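Local coordinates for protein serine protease inhibitor 1 (PDB 3VWC) that probably inhibits serine endopeptidases, as a beta-trefoil protein of the fungal peptidase inhibitor family I66, at residues T10-G15 with L140-Q145; M79-W84 with A102-G107. All coordinates share one frame; numbering follows the deposited sequence.

Contact 1 (T10-G15 with L140-Q145)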
# COMPACT_ATOMS: atom_id res chain seq x y z
N THR A 10 -0.46 -8.06 -1.29
CA THR A 10 0.19 -8.26 -2.59
C THR A 10 -0.42 -7.33 -3.64
O THR A 10 -1.55 -6.86 -3.49
CB THR A 10 -0.01 -9.69 -3.11
OG1 THR A 10 -1.42 -10.01 -3.08
CG2 THR A 10 0.75 -10.66 -2.21
N SER A 11 0.39 -7.02 -4.63
CA SER A 11 -0.04 -6.26 -5.82
C SER A 11 -0.73 -7.12 -6.85
O SER A 11 -0.24 -8.17 -7.20
CB SER A 11 1.18 -5.62 -6.45
OG SER A 11 0.88 -5.07 -7.75
N LYS A 12 -1.88 -6.68 -7.37
CA LYS A 12 -2.55 -7.44 -8.40
C LYS A 12 -1.79 -7.44 -9.73
O LYS A 12 -2.05 -8.28 -10.58
CB LYS A 12 -3.97 -6.89 -8.62
CG LYS A 12 -4.98 -7.28 -7.50
CD LYS A 12 -5.52 -8.71 -7.64
CE LYS A 12 -6.69 -8.75 -8.57
NZ LYS A 12 -6.97 -10.18 -8.89
N VAL A 13 -0.85 -6.51 -9.90
CA VAL A 13 -0.03 -6.46 -11.14
C VAL A 13 0.76 -7.75 -11.31
O VAL A 13 0.88 -8.29 -12.42
CB VAL A 13 1.02 -5.32 -11.05
CG1 VAL A 13 2.05 -5.40 -12.24
CG2 VAL A 13 0.28 -4.04 -11.09
N ASN A 14 1.36 -8.22 -10.23
CA ASN A 14 2.40 -9.24 -10.38
C ASN A 14 2.31 -10.32 -9.32
O ASN A 14 3.06 -11.30 -9.35
CB ASN A 14 3.78 -8.57 -10.44
CG ASN A 14 3.96 -7.55 -9.34
OD1 ASN A 14 3.51 -7.76 -8.24
ND2 ASN A 14 4.59 -6.43 -9.67
N GLY A 15 1.40 -10.15 -8.36
CA GLY A 15 1.25 -11.09 -7.25
C GLY A 15 2.31 -10.97 -6.18
O GLY A 15 2.28 -11.72 -5.19
N LEU A 140 -4.69 -2.01 -7.65
CA LEU A 140 -5.41 -3.00 -6.83
C LEU A 140 -4.45 -3.85 -5.99
O LEU A 140 -3.38 -4.27 -6.48
CB LEU A 140 -6.25 -3.90 -7.76
CG LEU A 140 -7.33 -3.10 -8.54
CD1 LEU A 140 -7.94 -4.12 -9.48
CD2 LEU A 140 -8.41 -2.51 -7.60
N PHE A 141 -4.82 -4.05 -4.74
CA PHE A 141 -4.02 -4.82 -3.79
C PHE A 141 -4.90 -5.86 -3.12
O PHE A 141 -5.99 -5.56 -2.71
CB PHE A 141 -3.47 -3.83 -2.77
CG PHE A 141 -2.57 -2.84 -3.40
CD1 PHE A 141 -3.09 -1.72 -4.05
CD2 PHE A 141 -1.22 -3.13 -3.61
CE1 PHE A 141 -2.27 -0.84 -4.77
CE2 PHE A 141 -0.42 -2.24 -4.28
CZ PHE A 141 -0.93 -1.13 -4.92
N THR A 142 -4.34 -7.05 -2.89
CA THR A 142 -5.02 -8.07 -2.11
C THR A 142 -4.56 -8.04 -0.67
O THR A 142 -3.34 -8.13 -0.41
CB THR A 142 -4.79 -9.47 -2.70
OG1 THR A 142 -5.19 -9.48 -4.06
CG2 THR A 142 -5.62 -10.55 -1.97
N PHE A 143 -5.47 -7.76 0.26
CA PHE A 143 -5.15 -7.73 1.70
C PHE A 143 -5.72 -9.02 2.28
O PHE A 143 -6.95 -9.20 2.27
CB PHE A 143 -5.84 -6.56 2.40
CG PHE A 143 -5.12 -5.25 2.29
CD1 PHE A 143 -4.99 -4.58 1.05
CD2 PHE A 143 -4.61 -4.64 3.42
CE1 PHE A 143 -4.38 -3.32 0.96
CE2 PHE A 143 -3.99 -3.40 3.35
CZ PHE A 143 -3.85 -2.73 2.11
N THR A 144 -4.83 -9.92 2.70
CA THR A 144 -5.25 -11.23 3.20
C THR A 144 -4.96 -11.32 4.70
O THR A 144 -3.80 -11.20 5.13
CB THR A 144 -4.54 -12.39 2.48
OG1 THR A 144 -4.78 -12.29 1.06
CG2 THR A 144 -5.13 -13.70 2.94
N GLN A 145 -6.03 -11.41 5.50
CA GLN A 145 -5.93 -11.40 6.95
C GLN A 145 -5.18 -12.63 7.44
O GLN A 145 -5.45 -13.75 7.01
CB GLN A 145 -7.31 -11.36 7.58
CG GLN A 145 -7.23 -11.04 9.07
CD GLN A 145 -8.55 -10.59 9.64
OE1 GLN A 145 -9.60 -10.76 9.01
NE2 GLN A 145 -8.52 -10.06 10.85
O HOH W 1 -2.85 -9.36 -5.43
O HOH W 2 -1.06 -3.10 -7.59

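Contact 2 (M79-W84 with A102-G107)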
# COMPACT_ATOMS: atom_id res chain seq x y z
N MET A 79 6.34 12.93 9.02
CA MET A 79 5.62 12.87 7.75
C MET A 79 4.12 13.12 7.92
O MET A 79 3.46 12.60 8.83
CB MET A 79 5.86 11.53 7.05
CG MET A 79 7.35 11.26 6.77
SD MET A 79 7.59 9.84 5.67
CE MET A 79 7.10 10.59 4.13
N GLU A 80 3.60 13.93 7.01
CA GLU A 80 2.21 14.28 7.03
C GLU A 80 1.42 13.29 6.18
O GLU A 80 2.00 12.43 5.48
CB GLU A 80 2.01 15.71 6.50
CG GLU A 80 2.46 16.81 7.48
CD GLU A 80 1.88 16.64 8.91
OE1 GLU A 80 0.64 16.68 9.08
OE2 GLU A 80 2.67 16.50 9.88
N ASP A 81 0.11 13.33 6.36
CA ASP A 81 -0.80 12.57 5.51
C ASP A 81 -0.70 11.06 5.69
O ASP A 81 -0.66 10.32 4.70
CB ASP A 81 -0.60 12.98 4.05
CG ASP A 81 -0.60 14.48 3.86
OD1 ASP A 81 -1.60 15.14 4.18
OD2 ASP A 81 0.37 15.00 3.28
N LYS A 82 -0.84 10.61 6.94
CA LYS A 82 -0.76 9.21 7.25
C LYS A 82 -2.09 8.45 7.21
O LYS A 82 -2.13 7.28 7.48
CB LYS A 82 -0.14 9.00 8.65
CG LYS A 82 1.24 9.59 8.77
CD LYS A 82 1.93 9.08 10.03
CE LYS A 82 3.27 9.79 10.24
NZ LYS A 82 3.65 9.74 11.68
N LYS A 83 -3.18 9.13 6.87
CA LYS A 83 -4.49 8.48 6.87
C LYS A 83 -4.88 8.05 5.45
O LYS A 83 -4.67 8.78 4.50
CB LYS A 83 -5.57 9.47 7.38
CG LYS A 83 -5.63 9.62 8.90
CD LYS A 83 -6.75 10.66 9.26
CE LYS A 83 -6.96 10.78 10.77
NZ LYS A 83 -8.33 11.31 11.14
N TRP A 84 -5.37 6.82 5.35
CA TRP A 84 -5.75 6.18 4.05
C TRP A 84 -7.19 5.68 4.07
O TRP A 84 -7.69 5.18 5.11
CB TRP A 84 -4.84 4.96 3.80
CG TRP A 84 -3.37 5.36 3.76
CD1 TRP A 84 -2.51 5.39 4.82
CD2 TRP A 84 -2.65 5.85 2.63
NE1 TRP A 84 -1.28 5.85 4.41
CE2 TRP A 84 -1.32 6.13 3.07
CE3 TRP A 84 -2.98 6.07 1.28
CZ2 TRP A 84 -0.35 6.66 2.22
CZ3 TRP A 84 -1.98 6.60 0.41
CH2 TRP A 84 -0.66 6.84 0.90
N ALA A 102 -6.34 9.95 2.41
CA ALA A 102 -7.51 10.72 2.88
C ALA A 102 -7.38 12.23 2.65
O ALA A 102 -8.40 12.92 2.45
CB ALA A 102 -7.78 10.42 4.33
N SER A 103 -6.15 12.75 2.72
CA SER A 103 -5.92 14.17 2.55
C SER A 103 -5.47 14.59 1.16
O SER A 103 -5.97 15.58 0.61
CB SER A 103 -5.02 14.70 3.67
OG SER A 103 -3.78 14.01 3.65
N THR A 104 -4.59 13.79 0.51
CA THR A 104 -4.07 14.19 -0.78
C THR A 104 -4.90 13.69 -1.96
O THR A 104 -4.75 14.16 -3.08
CB THR A 104 -2.62 13.73 -1.00
OG1 THR A 104 -2.60 12.29 -1.13
CG2 THR A 104 -1.73 14.12 0.18
N GLU A 105 -5.71 12.66 -1.71
CA GLU A 105 -6.56 12.02 -2.70
C GLU A 105 -5.81 11.24 -3.77
O GLU A 105 -6.37 10.87 -4.81
CB GLU A 105 -7.59 13.01 -3.30
CG GLU A 105 -8.39 13.70 -2.21
CD GLU A 105 -9.44 14.63 -2.77
OE1 GLU A 105 -9.40 14.93 -3.99
OE2 GLU A 105 -10.31 15.05 -1.97
N HIS A 106 -4.54 10.92 -3.48
CA HIS A 106 -3.72 10.13 -4.40
C HIS A 106 -3.56 8.76 -3.78
O HIS A 106 -3.49 8.61 -2.56
CB HIS A 106 -2.35 10.79 -4.53
CG HIS A 106 -2.39 12.10 -5.25
ND1 HIS A 106 -1.25 12.82 -5.54
CD2 HIS A 106 -3.43 12.80 -5.74
CE1 HIS A 106 -1.59 13.92 -6.19
NE2 HIS A 106 -2.91 13.93 -6.34
N GLY A 107 -3.55 7.71 -4.62
CA GLY A 107 -3.63 6.35 -4.12
C GLY A 107 -2.39 5.51 -4.49
O GLY A 107 -1.59 5.93 -5.33
O HOH W 3 -3.91 11.51 5.08

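Contact 1 (T10-G15 with L140-Q145)
T10 pairs with T142 as an antiparallel hydrogen-bonded pair: T10 N donates to T142 O at 3.0 Å, and T142 N returns a bond to T10 O at 2.9 Å. The two threonine side chains lie side by side and point the same way. With chi1 at 52°, T10 OG1 stands between its backbone N and carbonyl carbon and packs 3.4 Å from T142 CB; one water bonds both T10 OG1 and T142 OG1. S11 forms the next, non-hydrogen-bonded pair with F141, on the other face of the sheet, with S11 CA 4.0 Å from F141 CD2. A second water joins S11 OG to L140 O and sits above the plane of the F141 ring, offset toward its rim. S11 OG also accepts from V13 N, an ST turn that begins where strand 5-11 ends. K12 N still reaches L140 O at 3.0 Å in a nearly straight bond (169° at hydrogen), while K12 CG lies 3.6 Å from L140 CB and K12 CD rests near T142 OG1. The ladder thus joins the first and last strands of the beta-trefoil; strand 96-101 flanks 141-145 on its other side, and W108 meets the F141 ring edge-to-face.

Contact 2 (M79-W84 with A102-G107)
The backbones of K83 and A102 meet through one hydrogen bond, A102 N to K83 O at 2.9 Å, straight at the hydrogen (174°) although the donor stands 37° out of the carbonyl plane. It ties two surface loops of the beta-trefoil where strand 84-88 begins and its antiparallel neighbour 96-101 has just ended. Beside it, A102 CB packs 3.9 Å from K83 CB, a small aliphatic touch. A side-chain hydrogen bond lies farther along: S103 OG donates to D81 OD1 at a short 2.5 Å, approaching from above the carboxylate plane. With chi1 at 59°, S103 OG sits between its own backbone N and carbonyl carbon, where it meets D81 OD1. A water donates to both K83 O and S103 OG, bridging the backbone bond to the serine–aspartate bond; K83 O therefore accepts two hydrogen bonds. The W84 side chain leaves its CA away from the other loop, yet the far end of its indole returns, bringing W84 CZ3 to 3.9 Å from H106 O. Its NE1 is held by V64 O, and W108 packs against the indole edge-to-face. On the other branch of the carboxylate, D81 OD2 lies 3.8 Å from the methyl carbon T104 CG2.

How the contacts relate
Contact 1 closes the chain, pairing strands from its two ends across 124 intervening residues, whereas contact 2 joins two loops with only 17 residues between them, within that span. The centres of contact 1 and contact 2 are about 20 Å apart, on opposite sides of the chain's centre; the nearest atoms of contacts 1 and 2 are about 6 Å apart, so the two do not touch. Strand 96-101 supplies a route between them: it pairs with 141-145 of contact 1 and runs into segment 102-107 of contact 2. W108 offers a second, since its ring meets F141 from contact 1 and W84 from contact 2, each edge-to-face. Contact 1 is partly buried and contact 2 lies at the surface.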